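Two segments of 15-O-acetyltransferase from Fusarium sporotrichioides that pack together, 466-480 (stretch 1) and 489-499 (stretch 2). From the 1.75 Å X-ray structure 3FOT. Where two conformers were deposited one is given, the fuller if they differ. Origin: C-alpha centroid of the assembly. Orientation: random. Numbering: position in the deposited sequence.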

# COMPACT_ATOMS: atom_id res chain seq x y z
N ASP A 466 3.49 0.09 10.42
CA ASP A 466 2.54 1.10 9.93
C ASP A 466 2.77 1.37 8.45
O ASP A 466 3.87 1.66 8.04
CB ASP A 466 2.67 2.39 10.74
CG ASP A 466 2.24 2.18 12.17
OD1 ASP A 466 1.02 1.93 12.36
OD2 ASP A 466 3.12 2.26 13.07
N PHE A 467 1.71 1.28 7.67
CA PHE A 467 1.81 1.38 6.22
C PHE A 467 1.12 2.68 5.82
O PHE A 467 -0.07 2.88 6.08
CB PHE A 467 1.14 0.17 5.57
CG PHE A 467 1.14 0.20 4.09
CD1 PHE A 467 2.19 -0.33 3.36
CD2 PHE A 467 0.08 0.77 3.39
CE1 PHE A 467 2.19 -0.29 1.98
CE2 PHE A 467 0.09 0.80 2.01
CZ PHE A 467 1.13 0.27 1.31
N VAL A 468 1.90 3.59 5.24
CA VAL A 468 1.38 4.88 4.80
C VAL A 468 1.57 5.08 3.29
O VAL A 468 2.58 4.65 2.71
CB VAL A 468 1.95 6.07 5.65
CG1 VAL A 468 1.75 5.83 7.16
CG2 VAL A 468 3.40 6.29 5.36
N VAL A 469 0.58 5.70 2.65
CA VAL A 469 0.69 6.09 1.25
C VAL A 469 0.42 7.58 1.23
O VAL A 469 -0.60 8.01 1.80
CB VAL A 469 -0.35 5.40 0.36
CG1 VAL A 469 -0.18 5.85 -1.08
CG2 VAL A 469 -0.18 3.89 0.47
N ASN A 470 1.32 8.37 0.63
CA ASN A 470 1.16 9.82 0.63
C ASN A 470 -0.19 10.18 0.03
O ASN A 470 -0.66 9.51 -0.88
CB ASN A 470 2.25 10.50 -0.21
CG ASN A 470 3.58 10.62 0.53
OD1 ASN A 470 3.67 10.43 1.74
ND2 ASN A 470 4.62 10.94 -0.22
N GLN A 471 -0.81 11.23 0.56
CA GLN A 471 -2.12 11.69 0.08
C GLN A 471 -2.03 13.15 -0.34
O GLN A 471 -1.75 14.03 0.49
CB GLN A 471 -3.19 11.51 1.16
CG GLN A 471 -4.55 12.18 0.85
CD GLN A 471 -5.29 11.54 -0.32
OE1 GLN A 471 -4.78 11.47 -1.44
NE2 GLN A 471 -6.52 11.09 -0.07
N SER A 472 -2.26 13.38 -1.64
CA SER A 472 -2.28 14.72 -2.22
C SER A 472 -3.69 15.14 -2.66
O SER A 472 -3.87 16.26 -3.17
CB SER A 472 -1.36 14.74 -3.44
OG SER A 472 -1.90 13.88 -4.46
N LEU A 473 -4.66 14.24 -2.54
CA LEU A 473 -6.05 14.54 -2.92
C LEU A 473 -6.85 14.84 -1.65
O LEU A 473 -6.41 14.49 -0.54
CB LEU A 473 -6.66 13.40 -3.75
CG LEU A 473 -6.22 13.38 -5.24
CD1 LEU A 473 -6.65 12.10 -5.94
CD2 LEU A 473 -6.72 14.62 -6.03
N PRO A 474 -7.99 15.53 -1.79
CA PRO A 474 -8.68 16.05 -0.62
C PRO A 474 -9.69 15.10 0.04
O PRO A 474 -10.61 15.57 0.69
CB PRO A 474 -9.40 17.28 -1.17
CG PRO A 474 -9.76 16.87 -2.56
CD PRO A 474 -8.62 16.00 -3.04
N TYR A 475 -9.54 13.78 -0.12
CA TYR A 475 -10.41 12.86 0.62
C TYR A 475 -9.62 12.20 1.74
O TYR A 475 -8.39 12.14 1.69
CB TYR A 475 -11.06 11.78 -0.28
CG TYR A 475 -10.09 10.95 -1.06
CD1 TYR A 475 -9.60 9.74 -0.56
CD2 TYR A 475 -9.68 11.35 -2.33
CE1 TYR A 475 -8.72 8.96 -1.30
CE2 TYR A 475 -8.79 10.60 -3.07
CZ TYR A 475 -8.31 9.41 -2.55
OH TYR A 475 -7.44 8.66 -3.31
N LEU A 476 -10.33 11.72 2.75
CA LEU A 476 -9.70 11.01 3.84
C LEU A 476 -9.50 9.60 3.34
O LEU A 476 -10.45 8.96 2.89
CB LEU A 476 -10.60 11.00 5.08
CG LEU A 476 -10.86 12.37 5.72
CD1 LEU A 476 -11.73 12.19 6.93
CD2 LEU A 476 -9.57 13.10 6.11
N ALA A 477 -8.25 9.13 3.36
CA ALA A 477 -7.97 7.78 2.90
C ALA A 477 -7.72 6.94 4.14
O ALA A 477 -6.72 7.15 4.84
CB ALA A 477 -6.73 7.78 2.00
N ILE A 478 -8.59 5.96 4.36
CA ILE A 478 -8.63 5.22 5.60
C ILE A 478 -8.16 3.81 5.34
O ILE A 478 -8.74 3.11 4.52
CB ILE A 478 -10.06 5.23 6.22
CG1 ILE A 478 -10.52 6.68 6.43
CG2 ILE A 478 -10.06 4.49 7.55
CD1 ILE A 478 -12.01 6.84 6.52
N ARG A 479 -7.08 3.42 6.02
CA ARG A 479 -6.48 2.12 5.78
C ARG A 479 -6.64 1.24 7.02
O ARG A 479 -6.54 1.73 8.14
CB ARG A 479 -4.99 2.27 5.47
CG ARG A 479 -4.62 3.39 4.47
CD ARG A 479 -3.15 3.24 4.04
NE ARG A 479 -2.96 2.10 3.15
CZ ARG A 479 -3.11 2.12 1.83
NH1 ARG A 479 -2.90 1.01 1.14
NH2 ARG A 479 -3.44 3.24 1.20
N LEU A 480 -6.89 -0.05 6.82
CA LEU A 480 -6.94 -1.00 7.93
C LEU A 480 -5.92 -2.10 7.71
O LEU A 480 -5.88 -2.70 6.64
CB LEU A 480 -8.34 -1.65 8.02
CG LEU A 480 -8.54 -2.70 9.14
CD1 LEU A 480 -8.62 -2.04 10.49
CD2 LEU A 480 -9.75 -3.60 8.88
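Stretch 2 (489-499) LNIIYNDANYT

Stretch 2 enters as an extended strand, 489-494, and runs antiparallel to strand 477-480 of stretch 1, with 156° between their N-to-C directions and an axial approach of 4.6 Å. Relative to strand 466-469 the same strand points roughly the same way, crossing at -24° with the axes 8.0 Å apart, a separation crossed by side chains of stretch 2, as where Ile492 CG2 lies 3.3 Å from Val469 O. The antiparallel register pairs Ala477 with Ile492, Ile478 with Ile491, Arg479 with Asn490 and Leu480 with Leu489. Ala477 and Ile492 exchange two hydrogen bonds, Ala477 N to Ile492 O at 3.0 Å and Ile492 N to Ala477 O at 2.8 Å; Arg479 and Asn490 do the same, Arg479 N to Asn490 O at 2.7 Å and Asn490 N to Arg479 O at 3.0 Å.

Side chains alternate between the two faces. On one, Ile478 and Ile491 both adopt chi1 m, which places Ile478 CG1 3.7 Å from Ile491 CG1; chi2 is t in both. Leu480 (t, p) and Leu489 (m, p) differ in chi1, yet their ends meet, Leu480 CD1 lying 3.6 Å from Leu489 CD1. On the other face, Ile492 lies beside the small Ala477 and touches the end of strand 466-469 and the residues after it: Ile492 CG2 is also 3.6 Å from Gln471 CB. The Ile492 chi2 of 106° lies between wells and places Ile492 CD1 3.4 Å from Arg479 CD. The guanidinium of Arg479 is hydrogen-bonded elsewhere in the structure.

Beyond the paired strands, Leu476 (m, t) brings CD2 against two aromatic residues. Leu476 CD2 is 3.7 Å from Tyr493 CB and sits over one face of the Tyr498 ring, 3.7 Å from its centroid and 11° off the normal, a CH-pi contact. Tyr498, chi1 m, also donates from OH to Pro474 O at 2.7 Å, the carbonyl lying at the ring edge; a water links Tyr498 OH to Leu476 N.

Gln471 folds back through chi2 p, allowing its amide to brace its own loop: Gln471 OE1 accepts from Leu473 N at 3.0 Å and Gln471 NE2 donates to Tyr475 O at 2.8 Å. Its backbone O remains available to Asn494, whose chi1 t carries Asn494 ND2 to within 3.0 Å of Gln471 O in a nearly linear hydrogen bond, while Asn494 OD1 accepts from Ala496 N at 3.2 Å. Asn494 thus ties the turn after the strand to the loop at Gln471. Another water accepts from Asn494 N and donates to Leu473 O and Tyr475 O. Asn497, chi1 m, packs Asn497 OD1 3.5 Å from Pro474 CB.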

# COMPACT_ATOMS: atom_id res chain seq x y z
N LEU A 489 -6.09 1.30 12.46
CA LEU A 489 -6.71 2.16 11.46
C LEU A 489 -5.84 3.38 11.33
O LEU A 489 -5.46 4.00 12.32
CB LEU A 489 -8.14 2.58 11.83
CG LEU A 489 -9.25 1.55 11.64
CD1 LEU A 489 -9.25 0.66 12.85
CD2 LEU A 489 -10.62 2.26 11.52
N ASN A 490 -5.53 3.73 10.08
CA ASN A 490 -4.76 4.92 9.74
C ASN A 490 -5.60 5.79 8.80
O ASN A 490 -6.20 5.24 7.86
CB ASN A 490 -3.48 4.47 9.04
CG ASN A 490 -2.38 5.53 9.01
OD1 ASN A 490 -2.62 6.73 9.22
ND2 ASN A 490 -1.16 5.09 8.73
N ILE A 491 -5.66 7.08 9.04
CA ILE A 491 -6.26 7.97 8.07
C ILE A 491 -5.16 8.87 7.56
O ILE A 491 -4.50 9.59 8.33
CB ILE A 491 -7.40 8.82 8.62
CG1 ILE A 491 -8.49 7.95 9.25
CG2 ILE A 491 -8.00 9.69 7.48
CD1 ILE A 491 -9.76 8.74 9.71
N ILE A 492 -4.95 8.82 6.25
CA ILE A 492 -4.00 9.73 5.63
C ILE A 492 -4.80 10.83 4.95
O ILE A 492 -5.86 10.57 4.37
CB ILE A 492 -3.08 9.02 4.63
CG1 ILE A 492 -2.39 7.82 5.27
CG2 ILE A 492 -2.00 9.95 4.13
CD1 ILE A 492 -2.96 6.54 4.82
N TYR A 493 -4.31 12.04 5.08
CA TYR A 493 -5.01 13.19 4.57
C TYR A 493 -3.99 14.21 4.18
O TYR A 493 -2.80 14.07 4.52
CB TYR A 493 -5.98 13.73 5.61
CG TYR A 493 -5.36 14.35 6.83
CD1 TYR A 493 -5.34 15.74 6.98
CD2 TYR A 493 -4.82 13.56 7.86
CE1 TYR A 493 -4.79 16.31 8.10
CE2 TYR A 493 -4.29 14.14 8.98
CZ TYR A 493 -4.28 15.52 9.10
OH TYR A 493 -3.73 16.11 10.21
N ASN A 494 -4.42 15.21 3.43
CA ASN A 494 -3.55 16.32 3.13
C ASN A 494 -3.91 17.48 4.05
O ASN A 494 -5.08 17.83 4.16
CB ASN A 494 -3.69 16.72 1.68
CG ASN A 494 -2.57 17.61 1.24
OD1 ASN A 494 -2.64 18.82 1.45
ND2 ASN A 494 -1.50 17.01 0.72
N ASP A 495 -2.90 18.07 4.71
CA ASP A 495 -3.19 19.07 5.75
C ASP A 495 -3.63 20.45 5.26
O ASP A 495 -3.92 21.32 6.08
CB ASP A 495 -2.10 19.16 6.82
CG ASP A 495 -0.82 19.83 6.34
OD1 ASP A 495 -0.77 20.33 5.20
OD2 ASP A 495 0.15 19.86 7.13
N ALA A 496 -3.68 20.63 3.94
CA ALA A 496 -4.36 21.79 3.36
C ALA A 496 -5.88 21.65 3.49
O ALA A 496 -6.60 22.65 3.55
CB ALA A 496 -3.99 21.94 1.92
N ASN A 497 -6.35 20.40 3.52
CA ASN A 497 -7.77 20.11 3.33
C ASN A 497 -8.55 19.85 4.61
O ASN A 497 -9.79 20.05 4.66
CB ASN A 497 -7.95 18.93 2.36
CG ASN A 497 -7.19 19.12 1.06
OD1 ASN A 497 -6.49 18.21 0.61
ND2 ASN A 497 -7.29 20.32 0.45
N TYR A 498 -7.85 19.39 5.65
CA TYR A 498 -8.44 19.12 6.94
C TYR A 498 -7.50 19.53 8.06
O TYR A 498 -6.29 19.58 7.89
CB TYR A 498 -8.70 17.61 7.10
CG TYR A 498 -9.56 17.05 6.02
CD1 TYR A 498 -10.96 17.01 6.16
CD2 TYR A 498 -9.00 16.55 4.86
CE1 TYR A 498 -11.77 16.49 5.16
CE2 TYR A 498 -9.79 16.02 3.85
CZ TYR A 498 -11.17 15.99 4.00
OH TYR A 498 -11.96 15.48 3.00
N THR A 499 -8.08 19.79 9.22
CA THR A 499 -7.27 19.94 10.43
C THR A 499 -7.03 18.55 11.03
O THR A 499 -7.80 17.62 10.79
CB THR A 499 -7.96 20.83 11.49
OG1 THR A 499 -9.14 20.19 11.97
CG2 THR A 499 -8.33 22.19 10.88
O HOH W 1 -5.86 18.01 -2.25
O HOH W 2 -7.01 14.84 2.17
O HOH W 3 -13.01 12.81 2.87